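Local coordinates for protein oxidoreductase, Gfo/Idh/MocA family (Vibrio cholerae, PDB 1XEA) that probably acts as a nucleotide-dependent oxidoreductase of the Gfo/Idh/MocA family, with a Rossmann-fold domain expected to bind NAD(P), at residues Ile169-Leu183 against Glu290-Ile302. Numbering follows the deposited sequence.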
ATOM      1  N   ILE A 169      23.580 -16.151   4.055  1.00 38.78           N
ATOM      2  CA  ILE A 169      24.743 -15.288   4.164  1.00 38.22           C
ATOM      3  C   ILE A 169      24.416 -13.892   3.654  1.00 37.63           C
ATOM      4  O   ILE A 169      25.049 -12.927   4.051  1.00 38.50           O
ATOM      5  CB  ILE A 169      25.934 -15.870   3.381  1.00 38.28           C
ATOM      6  CG1 ILE A 169      27.228 -15.203   3.846  1.00 38.34           C
ATOM      7  CG2 ILE A 169      25.728 -15.663   1.892  1.00 38.87           C
ATOM      8  CD1 ILE A 169      28.449 -16.023   3.566  1.00 36.22           C
ATOM      9  N   HIS A 170      23.427 -13.790   2.775  1.00 36.91           N
ATOM     10  CA  HIS A 170      23.049 -12.494   2.256  1.00 35.43           C
ATOM     11  C   HIS A 170      22.528 -11.630   3.394  1.00 36.54           C
ATOM     12  O   HIS A 170      23.142 -10.630   3.753  1.00 37.01           O
ATOM     13  CB  HIS A 170      21.983 -12.626   1.179  1.00 34.46           C
ATOM     14  CG  HIS A 170      22.535 -12.741  -0.204  1.00 34.99           C
ATOM     15  ND1 HIS A 170      23.472 -11.864  -0.704  1.00 35.12           N
ATOM     16  CD2 HIS A 170      22.290 -13.632  -1.194  1.00 34.88           C
ATOM     17  CE1 HIS A 170      23.785 -12.211  -1.938  1.00 35.35           C
ATOM     18  NE2 HIS A 170      23.081 -13.282  -2.261  1.00 35.90           N
ATOM     19  N   PRO A 171      21.388 -12.007   3.996  1.00 37.37           N
ATOM     20  CA  PRO A 171      20.870 -11.182   5.095  1.00 37.09           C
ATOM     21  C   PRO A 171      21.801 -11.103   6.300  1.00 36.62           C
ATOM     22  O   PRO A 171      21.925 -10.055   6.933  1.00 36.29           O
ATOM     23  CB  PRO A 171      19.536 -11.850   5.431  1.00 35.86           C
ATOM     24  CG  PRO A 171      19.769 -13.275   5.074  1.00 37.01           C
ATOM     25  CD  PRO A 171      20.517 -13.175   3.764  1.00 36.86           C
ATOM     26  N   LEU A 172      22.462 -12.217   6.598  1.00 36.42           N
ATOM     27  CA  LEU A 172      23.371 -12.271   7.728  1.00 36.66           C
ATOM     28  C   LEU A 172      24.476 -11.218   7.610  1.00 37.53           C
ATOM     29  O   LEU A 172      24.676 -10.409   8.521  1.00 38.36           O
ATOM     30  CB  LEU A 172      23.993 -13.662   7.843  1.00 35.15           C
ATOM     31  CG  LEU A 172      24.826 -13.889   9.114  1.00 34.61           C
ATOM     32  CD1 LEU A 172      23.906 -13.898  10.332  1.00 32.36           C
ATOM     33  CD2 LEU A 172      25.586 -15.192   9.001  1.00 31.08           C
ATOM     34  N   ASP A 173      25.190 -11.232   6.488  1.00 36.46           N
ATOM     35  CA  ASP A 173      26.261 -10.274   6.258  1.00 36.22           C
ATOM     36  C   ASP A 173      25.744  -8.841   6.219  1.00 37.24           C
ATOM     37  O   ASP A 173      26.324  -7.942   6.832  1.00 39.16           O
ATOM     38  CB  ASP A 173      26.980 -10.548   4.938  1.00 35.18           C
ATOM     39  CG  ASP A 173      27.949  -9.427   4.564  1.00 37.22           C
ATOM     40  OD1 ASP A 173      29.035  -9.328   5.166  1.00 37.73           O
ATOM     41  OD2 ASP A 173      27.622  -8.621   3.677  1.00 37.70           O
ATOM     42  N   SER A 174      24.662  -8.630   5.478  1.00 35.96           N
ATOM     43  CA  SER A 174      24.077  -7.303   5.336  1.00 35.57           C
ATOM     44  C   SER A 174      23.782  -6.634   6.666  1.00 34.77           C
ATOM     45  O   SER A 174      23.731  -5.412   6.759  1.00 33.63           O
ATOM     46  CB  SER A 174      22.790  -7.381   4.513  1.00 36.05           C
ATOM     47  OG  SER A 174      23.056  -7.885   3.226  1.00 36.36           O
ATOM     48  N   VAL A 175      23.602  -7.446   7.692  1.00 34.54           N
ATOM     49  CA  VAL A 175      23.287  -6.944   9.008  1.00 35.76           C
ATOM     50  C   VAL A 175      24.499  -6.939   9.920  1.00 36.79           C
ATOM     51  O   VAL A 175      24.518  -6.235  10.924  1.00 35.99           O
ATOM     52  CB  VAL A 175      22.190  -7.812   9.627  1.00 37.13           C
ATOM     53  CG1 VAL A 175      21.951  -7.411  11.047  1.00 41.86           C
ATOM     54  CG2 VAL A 175      20.903  -7.666   8.824  1.00 38.75           C
ATOM     55  N   ASN A 176      25.510  -7.724   9.549  1.00 39.96           N
ATOM     56  CA  ASN A 176      26.744  -7.876  10.326  1.00 41.17           C
ATOM     57  C   ASN A 176      27.625  -6.620  10.344  1.00 42.25           C
ATOM     58  O   ASN A 176      28.754  -6.622   9.863  1.00 40.14           O
ATOM     59  CB  ASN A 176      27.530  -9.061   9.773  1.00 41.81           C
ATOM     60  CG  ASN A 176      28.576  -9.553  10.732  1.00 43.69           C
ATOM     61  OD1 ASN A 176      28.786  -8.963  11.790  1.00 46.36           O
ATOM     62  ND2 ASN A 176      29.232 -10.648  10.382  1.00 43.76           N
ATOM     63  N   LEU A 177      27.095  -5.557  10.935  1.00 45.72           N
ATOM     64  CA  LEU A 177      27.782  -4.281  11.010  1.00 48.52           C
ATOM     65  C   LEU A 177      28.708  -4.167  12.218  1.00 51.85           C
ATOM     66  O   LEU A 177      29.344  -3.135  12.423  1.00 51.96           O
ATOM     67  CB  LEU A 177      26.741  -3.165  11.052  1.00 47.02           C
ATOM     68  CG  LEU A 177      25.717  -3.137   9.913  1.00 45.95           C
ATOM     69  CD1 LEU A 177      24.538  -2.289  10.322  1.00 44.69           C
ATOM     70  CD2 LEU A 177      26.352  -2.614   8.634  1.00 44.53           C
ATOM     71  N   SER A 178      28.772  -5.219  13.025  1.00 55.57           N
ATOM     72  CA  SER A 178      29.612  -5.215  14.220  1.00 58.13           C
ATOM     73  C   SER A 178      30.730  -6.252  14.130  1.00 59.62           C
ATOM     74  O   SER A 178      31.449  -6.498  15.103  1.00 60.04           O
ATOM     75  CB  SER A 178      28.757  -5.520  15.450  1.00 59.72           C
ATOM     76  OG  SER A 178      28.363  -6.885  15.463  1.00 60.36           O
ATOM     77  N   ARG A 179      30.862  -6.865  12.959  1.00 61.48           N
ATOM     78  CA  ARG A 179      31.867  -7.894  12.731  1.00 62.69           C
ATOM     79  C   ARG A 179      31.703  -8.992  13.766  1.00 62.01           C
ATOM     80  O   ARG A 179      32.568  -9.191  14.619  1.00 61.65           O
ATOM     81  CB  ARG A 179      33.279  -7.317  12.815  1.00 65.79           C
ATOM     82  CG  ARG A 179      33.537  -6.159  11.870  1.00 71.67           C
ATOM     83  CD  ARG A 179      35.031  -5.910  11.713  1.00 78.39           C
ATOM     84  NE  ARG A 179      35.774  -6.008  12.982  1.00 86.06           N
ATOM     85  CZ  ARG A 179      36.381  -7.108  13.443  1.00 88.33           C
ATOM     86  NH1 ARG A 179      36.341  -8.237  12.745  1.00 89.64           N
ATOM     87  NH2 ARG A 179      37.056  -7.074  14.591  1.00 88.32           N
ATOM     88  N   GLN A 180      30.575  -9.690  13.692  1.00 61.93           N
ATOM     89  CA  GLN A 180      30.262 -10.789  14.599  1.00 62.10           C
ATOM     90  C   GLN A 180      30.878 -12.033  13.959  1.00 61.93           C
ATOM     91  O   GLN A 180      30.558 -12.373  12.823  1.00 60.89           O
ATOM     92  CB  GLN A 180      28.743 -10.938  14.715  1.00 61.94           C
ATOM     93  CG  GLN A 180      28.243 -11.727  15.915  1.00 63.63           C
ATOM     94  CD  GLN A 180      28.588 -11.067  17.246  1.00 65.81           C
ATOM     95  OE1 GLN A 180      28.708  -9.835  17.346  1.00 66.24           O
ATOM     96  NE2 GLN A 180      28.732 -11.885  18.283  1.00 66.52           N
ATOM     97  N   CYS A 181      31.751 -12.719  14.685  1.00 62.18           N
ATOM     98  CA  CYS A 181      32.418 -13.886  14.134  1.00 63.02           C
ATOM     99  C   CYS A 181      32.182 -15.161  14.918  1.00 63.62           C
ATOM    100  O   CYS A 181      32.951 -16.109  14.796  1.00 64.49           O
ATOM    101  CB  CYS A 181      33.911 -13.612  14.065  1.00 63.33           C
ATOM    102  SG  CYS A 181      34.552 -13.105  15.650  1.00 62.29           S
ATOM    103  N   ASN A 182      31.122 -15.181  15.718  1.00 64.72           N
ATOM    104  CA  ASN A 182      30.783 -16.350  16.523  1.00 65.83           C
ATOM    105  C   ASN A 182      29.329 -16.310  16.990  1.00 66.37           C
ATOM    106  O   ASN A 182      28.485 -15.628  16.401  1.00 67.24           O
ATOM    107  CB  ASN A 182      31.704 -16.441  17.743  1.00 67.36           C
ATOM    108  CG  ASN A 182      31.648 -15.196  18.617  1.00 70.03           C
ATOM    109  OD1 ASN A 182      32.098 -15.215  19.760  1.00 71.47           O
ATOM    110  ND2 ASN A 182      31.102 -14.106  18.081  1.00 71.84           N
ATOM    111  N   LEU A 183      29.046 -17.042  18.062  1.00 65.60           N
ATOM    112  CA  LEU A 183      27.703 -17.097  18.614  1.00 65.52           C
ATOM    113  C   LEU A 183      27.614 -16.392  19.958  1.00 66.67           C
ATOM    114  O   LEU A 183      26.644 -16.560  20.697  1.00 66.64           O
ATOM    115  CB  LEU A 183      27.254 -18.546  18.766  1.00 63.66           C
ATOM    116  CG  LEU A 183      27.237 -19.392  17.497  1.00 62.63           C
ATOM    117  CD1 LEU A 183      26.658 -20.743  17.853  1.00 62.12           C
ATOM    118  CD2 LEU A 183      26.402 -18.735  16.402  1.00 62.08           C
ATOM    119  N   GLU A 290      37.890  -7.793   7.320  1.00 45.74           N
ATOM    120  CA  GLU A 290      37.437  -8.300   8.617  1.00 48.14           C
ATOM    121  C   GLU A 290      35.959  -8.657   8.613  1.00 46.19           C
ATOM    122  O   GLU A 290      35.560  -9.650   9.218  1.00 46.41           O
ATOM    123  CB  GLU A 290      37.697  -7.282   9.737  1.00 51.82           C
ATOM    124  CG  GLU A 290      39.157  -7.159  10.185  1.00 59.56           C
ATOM    125  CD  GLU A 290      39.310  -6.460  11.545  1.00 65.60           C
ATOM    126  OE1 GLU A 290      38.884  -5.279  11.685  1.00 66.21           O
ATOM    127  OE2 GLU A 290      39.863  -7.098  12.483  1.00 68.51           O
ATOM    128  N   ARG A 291      35.153  -7.846   7.933  1.00 44.01           N
ATOM    129  CA  ARG A 291      33.723  -8.106   7.864  1.00 41.01           C
ATOM    130  C   ARG A 291      33.512  -9.352   7.020  1.00 40.23           C
ATOM    131  O   ARG A 291      32.688 -10.208   7.346  1.00 39.45           O
ATOM    132  CB  ARG A 291      32.981  -6.912   7.251  1.00 39.03           C
ATOM    133  CG  ARG A 291      31.486  -7.153   7.063  1.00 38.02           C
ATOM    134  CD  ARG A 291      30.751  -5.944   6.496  1.00 37.88           C
ATOM    135  NE  ARG A 291      29.350  -6.263   6.210  1.00 38.47           N
ATOM    136  CZ  ARG A 291      28.431  -5.372   5.845  1.00 37.65           C
ATOM    137  NH1 ARG A 291      28.753  -4.094   5.719  1.00 36.56           N
ATOM    138  NH2 ARG A 291      27.187  -5.759   5.608  1.00 35.39           N
ATOM    139  N   ASN A 292      34.271  -9.462   5.937  1.00 40.86           N
ATOM    140  CA  ASN A 292      34.151 -10.633   5.075  1.00 42.89           C
ATOM    141  C   ASN A 292      34.445 -11.905   5.886  1.00 43.42           C
ATOM    142  O   ASN A 292      33.628 -12.829   5.939  1.00 42.92           O
ATOM    143  CB  ASN A 292      35.094 -10.503   3.880  1.00 42.55           C
ATOM    144  CG  ASN A 292      34.668  -9.401   2.948  1.00 43.97           C
ATOM    145  OD1 ASN A 292      33.538  -9.382   2.481  1.00 47.09           O
ATOM    146  ND2 ASN A 292      35.556  -8.474   2.683  1.00 45.90           N
ATOM    147  N   LEU A 293      35.604 -11.940   6.533  1.00 41.27           N
ATOM    148  CA  LEU A 293      35.969 -13.082   7.342  1.00 39.27           C
ATOM    149  C   LEU A 293      34.896 -13.356   8.363  1.00 38.14           C
ATOM    150  O   LEU A 293      34.349 -14.452   8.433  1.00 38.93           O
ATOM    151  CB  LEU A 293      37.282 -12.821   8.060  1.00 40.76           C
ATOM    152  CG  LEU A 293      38.467 -12.948   7.111  1.00 42.71           C
ATOM    153  CD1 LEU A 293      39.704 -12.340   7.746  1.00 43.39           C
ATOM    154  CD2 LEU A 293      38.683 -14.414   6.769  1.00 40.84           C
ATOM    155  N   ALA A 294      34.590 -12.344   9.158  1.00 37.23           N
ATOM    156  CA  ALA A 294      33.588 -12.489  10.197  1.00 37.39           C
ATOM    157  C   ALA A 294      32.283 -13.121   9.698  1.00 38.57           C
ATOM    158  O   ALA A 294      31.763 -14.061  10.312  1.00 39.18           O
ATOM    159  CB  ALA A 294      33.309 -11.134  10.832  1.00 37.14           C
ATOM    160  N   SER A 295      31.748 -12.614   8.590  1.00 37.96           N
ATOM    161  CA  SER A 295      30.497 -13.156   8.061  1.00 39.02           C
ATOM    162  C   SER A 295      30.602 -14.629   7.660  1.00 39.10           C
ATOM    163  O   SER A 295      29.658 -15.405   7.849  1.00 38.10           O
ATOM    164  CB  SER A 295      30.007 -12.319   6.877  1.00 39.12           C
ATOM    165  OG  SER A 295      29.738 -10.998   7.304  1.00 38.45           O
ATOM    166  N   HIS A 296      31.742 -15.013   7.099  1.00 38.98           N
ATOM    167  CA  HIS A 296      31.919 -16.399   6.733  1.00 39.51           C
ATOM    168  C   HIS A 296      32.228 -17.207   7.983  1.00 39.41           C
ATOM    169  O   HIS A 296      31.824 -18.358   8.091  1.00 38.90           O
ATOM    170  CB  HIS A 296      33.032 -16.566   5.698  1.00 40.28           C
ATOM    171  CG  HIS A 296      32.679 -16.036   4.344  1.00 41.79           C
ATOM    172  ND1 HIS A 296      32.790 -14.703   4.016  1.00 43.79           N
ATOM    173  CD2 HIS A 296      32.200 -16.657   3.241  1.00 41.39           C
ATOM    174  CE1 HIS A 296      32.398 -14.526   2.767  1.00 43.90           C
ATOM    175  NE2 HIS A 296      32.036 -15.696   2.274  1.00 42.26           N
ATOM    176  N   GLN A 297      32.926 -16.616   8.940  1.00 39.69           N
ATOM    177  CA  GLN A 297      33.225 -17.363  10.147  1.00 44.21           C
ATOM    178  C   GLN A 297      31.925 -17.591  10.908  1.00 45.67           C
ATOM    179  O   GLN A 297      31.712 -18.658  11.483  1.00 46.31           O
ATOM    180  CB  GLN A 297      34.248 -16.610  11.004  1.00 47.06           C
ATOM    181  CG  GLN A 297      35.621 -16.480  10.323  1.00 50.68           C
ATOM    182  CD  GLN A 297      36.628 -15.663  11.132  1.00 51.75           C
ATOM    183  OE1 GLN A 297      36.304 -14.597  11.667  1.00 51.67           O
ATOM    184  NE2 GLN A 297      37.862 -16.150  11.202  1.00 52.34           N
ATOM    185  N   LEU A 298      31.045 -16.592  10.892  1.00 46.80           N
ATOM    186  CA  LEU A 298      29.752 -16.696  11.568  1.00 45.86           C
ATOM    187  C   LEU A 298      28.879 -17.760  10.886  1.00 45.93           C
ATOM    188  O   LEU A 298      28.212 -18.555  11.550  1.00 45.97           O
ATOM    189  CB  LEU A 298      29.025 -15.353  11.533  1.00 44.67           C
ATOM    190  CG  LEU A 298      28.237 -14.932  12.781  1.00 45.06           C
ATOM    191  CD1 LEU A 298      27.139 -13.995  12.328  1.00 44.22           C
ATOM    192  CD2 LEU A 298      27.660 -16.123  13.523  1.00 42.30           C
ATOM    193  N   ALA A 299      28.881 -17.761   9.556  1.00 45.15           N
ATOM    194  CA  ALA A 299      28.106 -18.732   8.809  1.00 46.07           C
ATOM    195  C   ALA A 299      28.569 -20.134   9.192  1.00 48.10           C
ATOM    196  O   ALA A 299      27.757 -21.042   9.367  1.00 48.24           O
ATOM    197  CB  ALA A 299      28.282 -18.511   7.319  1.00 46.54           C
ATOM    198  N   GLU A 300      29.880 -20.305   9.321  1.00 49.44           N
ATOM    199  CA  GLU A 300      30.449 -21.593   9.698  1.00 50.44           C
ATOM    200  C   GLU A 300      29.870 -22.018  11.037  1.00 50.50           C
ATOM    201  O   GLU A 300      29.336 -23.122  11.173  1.00 49.93           O
ATOM    202  CB  GLU A 300      31.969 -21.480   9.821  1.00 54.18           C
ATOM    203  CG  GLU A 300      32.733 -22.219   8.734  1.00 58.07           C
ATOM    204  CD  GLU A 300      32.453 -23.706   8.750  1.00 60.30           C
ATOM    205  OE1 GLU A 300      32.641 -24.332   9.817  1.00 60.38           O
ATOM    206  OE2 GLU A 300      32.050 -24.245   7.694  1.00 61.76           O
ATOM    207  N   ALA A 301      29.981 -21.119  12.013  1.00 49.18           N
ATOM    208  CA  ALA A 301      29.491 -21.347  13.364  1.00 47.97           C
ATOM    209  C   ALA A 301      28.029 -21.753  13.354  1.00 49.31           C
ATOM    210  O   ALA A 301      27.635 -22.721  14.004  1.00 50.08           O
ATOM    211  CB  ALA A 301      29.670 -20.097  14.187  1.00 45.26           C
ATOM    212  N   ILE A 302      27.223 -21.013  12.604  1.00 50.72           N
ATOM    213  CA  ILE A 302      25.798 -21.302  12.525  1.00 52.27           C
ATOM    214  C   ILE A 302      25.542 -22.715  12.008  1.00 54.74           C
ATOM    215  O   ILE A 302      24.749 -23.460  12.588  1.00 54.71           O
ATOM    216  CB  ILE A 302      25.077 -20.264  11.633  1.00 50.08           C
ATOM    217  CG1 ILE A 302      25.185 -18.879  12.291  1.00 48.12           C
ATOM    218  CG2 ILE A 302      23.623 -20.664  11.429  1.00 48.00           C
ATOM    219  CD1 ILE A 302      24.696 -17.725  11.445  1.00 46.26           C
TER
HETATM  220  O   HOH W   1      24.563  -4.274   4.439  1.00 37.44           O
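R291 keeps its chain fully extended, with CG opposite the backbone N (chi1 176°), and this carries the guanidinium across to D173. D173 has a similar first torsion (171°), which turns its carboxylate toward helix 286-311. The two side chains cross at about a right angle. R291 NH2 donates to D173 O at 2.6 Å. R291 NE makes a salt bridge to D173 OD1 at 3.3 Å, reaching it from above the carboxylate plane. A water at the guanidinium edge links NH2 to S174 O. R124 supplies D173 OD1 with a second salt bridge.

S295 OG lies 2.8 Å from D173 OD1 and accepts a bond from N176 ND2. N176 is the centre of an inverse gamma turn just past helix 160-175, and its amide bonds both N and O of Q180. ND2 reaches Q180 O. N176 OD1 accepts the backbone N-H of Q180 at 2.7 Å, almost straight and on a lone pair. Nearer the surface, the E290 carboxylate lies nearly parallel over one face of the R179 guanidinium, the two planes 13° apart. OE1 is well out of the guanidinium plane, so no N-H points at it and the pair is held by charge.

Next to the polar cluster, L172 is a knob among S295, L298, A299 and I302. Its CD2 meets I302 CD1 tip to tip at 3.6 Å. I169 CD1 sits over the H296 ring face, 4.0 Å from the centroid. L183 closes on L298 and A301.

The contact joins helix 160-175 and its following loop to helix 286-311, beside the large mixed sheet. D173 OD1 is shared by R291, R124 and probably S295. The join therefore combines a buried, charged and hydrogen-bonded cluster with apolar packing around L172.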